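Long-range contacts in RTX-adhesin (Marinomonas primoryensis, PDB 5IRB), which probably acts as part of a giant calcium-binding adhesin that attaches its Antarctic bacterium to diatoms and ice: residues 185-190 and 199-204; 113-118 and 137-142. One frame throughout, in Å; residues are numbered along the deposited sequence.

Interaction 1. Residues 185-190 and 199-204; sequences QVSVTG and AGTTTS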
loop_
_atom_site.group_PDB
_atom_site.type_symbol
_atom_site.label_atom_id
_atom_site.label_comp_id
_atom_site.label_asym_id
_atom_site.label_seq_id
_atom_site.Cartn_x
_atom_site.Cartn_y
_atom_site.Cartn_z
ATOM N N GLN A 185 -5.113 -0.192 6.804
ATOM C CA GLN A 185 -4.519 -1.274 6.035
ATOM C C GLN A 185 -4.845 -1.253 4.549
ATOM O O GLN A 185 -5.949 -0.870 4.146
ATOM C CB GLN A 185 -4.916 -2.626 6.597
ATOM C CG GLN A 185 -4.190 -2.965 7.864
ATOM C CD GLN A 185 -3.689 -4.397 7.850
ATOM O OE1 GLN A 185 -2.576 -4.676 8.300
ATOM N NE2 GLN A 185 -4.497 -5.312 7.311
ATOM N N VAL A 186 -3.818 -1.550 3.755
ATOM C CA VAL A 186 -3.929 -1.767 2.318
ATOM C C VAL A 186 -3.485 -3.191 1.987
ATOM O O VAL A 186 -2.439 -3.630 2.462
ATOM C CB VAL A 186 -3.070 -0.767 1.540
ATOM C CG1 VAL A 186 -3.248 -0.952 0.060
ATOM C CG2 VAL A 186 -3.490 0.663 1.920
ATOM N N SER A 187 -4.268 -3.911 1.185
ATOM C CA SER A 187 -3.921 -5.296 0.842
ATOM C C SER A 187 -3.902 -5.568 -0.635
ATOM O O SER A 187 -4.632 -4.929 -1.406
ATOM C CB SER A 187 -4.912 -6.273 1.458
ATOM O OG SER A 187 -4.925 -6.166 2.858
ATOM N N VAL A 188 -3.152 -6.604 -1.000
ATOM C CA VAL A 188 -3.124 -7.093 -2.358
ATOM C C VAL A 188 -3.445 -8.573 -2.246
ATOM O O VAL A 188 -2.881 -9.285 -1.422
ATOM C CB VAL A 188 -1.755 -6.865 -3.086
ATOM C CG1 VAL A 188 -0.565 -7.486 -2.339
ATOM C CG2 VAL A 188 -1.825 -7.428 -4.495
ATOM N N THR A 189 -4.385 -9.034 -3.056
ATOM C CA THR A 189 -4.717 -10.436 -3.056
ATOM C C THR A 189 -4.647 -10.991 -4.477
ATOM O O THR A 189 -4.827 -10.261 -5.450
ATOM C CB THR A 189 -6.114 -10.644 -2.468
ATOM O OG1 THR A 189 -7.051 -9.944 -3.294
ATOM C CG2 THR A 189 -6.195 -10.041 -1.066
ATOM N N GLY A 190 -4.387 -12.283 -4.590
ATOM C CA GLY A 190 -4.358 -12.919 -5.887
ATOM C C GLY A 190 -4.073 -14.399 -5.773
ATOM O O GLY A 190 -4.206 -14.973 -4.697
ATOM N N ALA A 199 -1.917 -13.224 -0.072
ATOM C CA ALA A 199 -2.329 -11.911 0.359
ATOM C C ALA A 199 -1.103 -11.221 0.936
ATOM O O ALA A 199 -0.307 -11.851 1.628
ATOM C CB ALA A 199 -3.448 -12.006 1.379
ATOM N N GLY A 200 -0.901 -9.960 0.577
ATOM C CA GLY A 200 0.088 -9.130 1.241
ATOM C C GLY A 200 -0.609 -7.897 1.783
ATOM O O GLY A 200 -1.596 -7.446 1.210
ATOM N N THR A 201 -0.120 -7.366 2.894
ATOM C CA THR A 201 -0.715 -6.170 3.490
ATOM C C THR A 201 0.360 -5.246 4.041
ATOM O O THR A 201 1.479 -5.686 4.346
ATOM C CB THR A 201 -1.643 -6.494 4.669
ATOM O OG1 THR A 201 -0.831 -6.868 5.793
ATOM C CG2 THR A 201 -2.623 -7.620 4.345
ATOM N N THR A 202 -0.011 -3.990 4.236
ATOM C CA THR A 202 0.875 -2.993 4.821
ATOM C C THR A 202 -0.012 -1.961 5.441
ATOM O O THR A 202 -1.198 -1.845 5.091
ATOM C CB THR A 202 1.796 -2.287 3.794
ATOM O OG1 THR A 202 2.820 -1.566 4.481
ATOM C CG2 THR A 202 1.019 -1.319 2.926
ATOM N N THR A 203 0.549 -1.219 6.382
ATOM C CA THR A 203 -0.216 -0.185 7.041
ATOM C C THR A 203 0.257 1.193 6.582
ATOM O O THR A 203 1.437 1.518 6.676
ATOM C CB THR A 203 -0.117 -0.332 8.551
ATOM O OG1 THR A 203 -0.779 -1.553 8.927
ATOM C CG2 THR A 203 -0.771 0.863 9.230
ATOM N N SER A 204 -0.671 1.992 6.071
ATOM C CA SER A 204 -0.375 3.358 5.692
ATOM C C SER A 204 -0.813 4.305 6.805
ATOM O O SER A 204 -1.947 4.242 7.297
ATOM C CB SER A 204 -1.074 3.717 4.381
ATOM O OG SER A 204 -0.738 5.036 3.960
HETATM O O HOH W 1 0.058 -4.156 8.073
#
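Ser187 OG lies anti to its carbonyl carbon (chi1 -60°), and Thr201 CG2 takes the same position on its residue; these rotations bring hydroxyl and methyl together across the strands, Ser187 OG to Thr201 CG2 3.1 Å. On the same face, a bend at chi2 (-135°) sets Gln185 CD toward the partner strand, and Gln185 OE1 ends 3.7 Å from Thr203 OG1. A water fills the span: it donates to Gln185 OE1 at 2.7 Å and is hydrogen-bonded to Thr203 OG1. The bridge is probably soft, since Gln185 is poorly ordered. Thr189 CG2 meets Ala199 CB.

The other face carries Val186, Val188 and Thr202. At Gly200 there is no side chain, and Val188 CG1 sits over the bare backbone, 3.7 Å from Gly200 O. Two pairs of backbone bonds tie the strands, Val186 with Thr202 and Val188 with Gly200; Val186 N to Thr202 O, at 3.0 Å, is almost straight (176°). Val186 also packs on Ile114 and Val116 of the facing sheet. With alternating hydrogen-bonded and non-hydrogen-bonded pairs, one face mostly hydroxyl and amide side chains, the other carrying the buried valines, this is an antiparallel beta hairpin in a beta-sandwich domain.

Interaction 2. Residues 113-118 and 137-142; sequences TIRVNS and SGRVGL
Backbone hydrogen bonds join Thr113 with Gly141 and Arg115 with Arg139 in both directions, and Asn117 N adds a fifth, to Ser137 O at 2.8 Å, just past the end of strand 113-116. At the Thr113 end each donor stands well above the plane of the carbonyl it meets, whereas Arg115 N approaches Arg139 O nearly head-on.

One side-chain bond reinforces the other end: Asn117 ND2 reaches Ser137 OG at 2.7 Å, with the hydroxyl oxygen lying in the amide plane. The same ND2 donates to a water that in turn donates to Gly138 O.

Among the apolar contacts, Ile114 CG1 meets Val140 CG1 at 4.1 Å on the face turned to the interior, where both also touch Trp169. At the Thr113 end, Thr113 CG2 touches Leu142 CD1 at 3.6 Å.

The two arginines meet by carbon rather than charge. Arg115 is extended from CG to NE, and Arg139 CB sits 3.8 Å above the centre of its guanidinium. Stacking a flat cation on a neighbour's aliphatic chain covers carbon on both residues, although two positive groups on adjacent strands would be expected to repel each other.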
loop_
_atom_site.group_PDB
_atom_site.type_symbol
_atom_site.label_atom_id
_atom_site.label_comp_id
_atom_site.label_asym_id
_atom_site.label_seq_id
_atom_site.Cartn_x
_atom_site.Cartn_y
_atom_site.Cartn_z
ATOM N N THR A 113 4.061 -8.787 -1.518
ATOM C CA THR A 113 4.292 -7.600 -0.710
ATOM C C THR A 113 3.506 -6.423 -1.296
ATOM O O THR A 113 3.119 -6.440 -2.462
ATOM C CB THR A 113 5.778 -7.225 -0.629
ATOM O OG1 THR A 113 6.286 -6.942 -1.939
ATOM C CG2 THR A 113 6.608 -8.350 0.035
ATOM N N ILE A 114 3.354 -5.363 -0.496
ATOM C CA ILE A 114 2.706 -4.127 -0.965
ATOM C C ILE A 114 3.299 -2.964 -0.168
ATOM O O ILE A 114 3.594 -3.100 1.018
ATOM C CB ILE A 114 1.162 -4.194 -0.830
ATOM C CG1 ILE A 114 0.492 -2.925 -1.380
ATOM C CG2 ILE A 114 0.761 -4.489 0.603
ATOM C CD1 ILE A 114 -1.003 -3.080 -1.637
ATOM N N ARG A 115 3.573 -1.862 -0.857
ATOM C CA ARG A 115 3.899 -0.618 -0.161
ATOM C C ARG A 115 2.942 0.498 -0.623
ATOM O O ARG A 115 2.402 0.466 -1.740
ATOM C CB ARG A 115 5.364 -0.218 -0.399
ATOM C CG ARG A 115 5.671 0.162 -1.840
ATOM C CD ARG A 115 7.160 0.338 -2.108
ATOM N NE ARG A 115 7.407 1.204 -3.266
ATOM C CZ ARG A 115 8.053 0.840 -4.378
ATOM N NH1 ARG A 115 8.219 1.722 -5.361
ATOM N NH2 ARG A 115 8.544 -0.390 -4.511
ATOM N N VAL A 116 2.751 1.480 0.253
ATOM C CA VAL A 116 1.928 2.653 -0.015
ATOM C C VAL A 116 2.778 3.918 0.116
ATOM O O VAL A 116 3.478 4.106 1.114
ATOM C CB VAL A 116 0.727 2.734 0.935
ATOM C CG1 VAL A 116 -0.132 3.968 0.625
ATOM C CG2 VAL A 116 -0.110 1.471 0.825
ATOM N N ASN A 117 2.744 4.734 -0.937
ATOM C CA ASN A 117 3.449 6.002 -0.995
ATOM C C ASN A 117 2.879 7.021 0.004
ATOM O O ASN A 117 1.833 6.796 0.614
ATOM C CB ASN A 117 3.371 6.583 -2.418
ATOM C CG ASN A 117 3.998 5.672 -3.465
ATOM O OD1 ASN A 117 5.086 5.132 -3.272
ATOM N ND2 ASN A 117 3.310 5.505 -4.587
ATOM N N SER A 118 3.529 8.167 0.121
ATOM C CA SER A 118 2.996 9.201 1.006
ATOM C C SER A 118 1.613 9.699 0.542
ATOM O O SER A 118 1.283 9.682 -0.657
ATOM C CB SER A 118 4.016 10.347 1.119
ATOM O OG SER A 118 4.082 11.072 -0.097
ATOM N N SER A 137 -1.449 5.741 -3.781
ATOM C CA SER A 137 -0.729 4.910 -4.739
ATOM C C SER A 137 0.371 4.114 -4.046
ATOM O O SER A 137 0.704 4.351 -2.881
ATOM C CB SER A 137 -0.151 5.772 -5.875
ATOM O OG SER A 137 0.929 6.595 -5.415
ATOM N N GLY A 138 0.937 3.168 -4.777
ATOM C CA GLY A 138 1.945 2.295 -4.215
ATOM C C GLY A 138 2.406 1.324 -5.268
ATOM O O GLY A 138 2.172 1.536 -6.456
ATOM N N ARG A 139 3.087 0.265 -4.832
ATOM C CA ARG A 139 3.525 -0.774 -5.747
ATOM C C ARG A 139 3.321 -2.108 -5.038
ATOM O O ARG A 139 3.156 -2.135 -3.830
ATOM C CB ARG A 139 4.983 -0.544 -6.156
ATOM C CG ARG A 139 5.422 -1.299 -7.420
ATOM C CD ARG A 139 6.939 -1.319 -7.522
ATOM N NE ARG A 139 7.445 -2.076 -8.670
ATOM C CZ ARG A 139 7.513 -3.412 -8.735
ATOM N NH1 ARG A 139 7.067 -4.151 -7.722
ATOM N NH2 ARG A 139 8.013 -4.020 -9.824
ATOM N N VAL A 140 3.323 -3.212 -5.776
ATOM C CA VAL A 140 3.302 -4.535 -5.140
ATOM C C VAL A 140 4.596 -5.262 -5.507
ATOM O O VAL A 140 5.291 -4.868 -6.452
ATOM C CB VAL A 140 2.060 -5.361 -5.540
ATOM C CG1 VAL A 140 0.779 -4.682 -5.055
ATOM C CG2 VAL A 140 2.000 -5.552 -7.032
ATOM N N GLY A 141 4.992 -6.259 -4.721
ATOM C CA GLY A 141 6.240 -6.941 -5.019
ATOM C C GLY A 141 6.189 -8.447 -4.844
ATOM O O GLY A 141 5.137 -9.012 -4.542
ATOM N N LEU A 142 7.363 -9.066 -4.947
ATOM C CA LEU A 142 7.542 -10.513 -4.915
ATOM C C LEU A 142 6.591 -11.189 -5.907
ATOM O O LEU A 142 6.652 -10.885 -7.098
ATOM C CB LEU A 142 7.346 -11.050 -3.497
ATOM C CG LEU A 142 8.404 -10.514 -2.513
ATOM C CD1 LEU A 142 8.354 -11.256 -1.188
ATOM C CD2 LEU A 142 9.841 -10.525 -3.091
HETATM O O HOH W 2 2.864 3.963 -7.402
HETATM O O HOH W 3 -0.222 7.282 -1.558
#

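Overall arrangement
Interactions 1 and 2 belong to the two facing sheets of the middle domain in this chain, and their centres lie 9 Å apart. They meet through the sandwich interior: Val186 CG1 packs 3.5 Å from Ile114 CD1, and Ser204 OG lies 3.6 Å from Val116 CG1, while Thr202 CB comes within 3.4 Å of Ile114 O. Along the sequence, 113-118 with 137-142 closes before 185-190 with 199-204 opens. Each contact has one end near calcium: the side chain of Val116 is about 7 Å from a bound ion, and that of Thr203 about 8 Å from a bound ion. Asp123 and Thr205, near these strands, share one of the calcium sites.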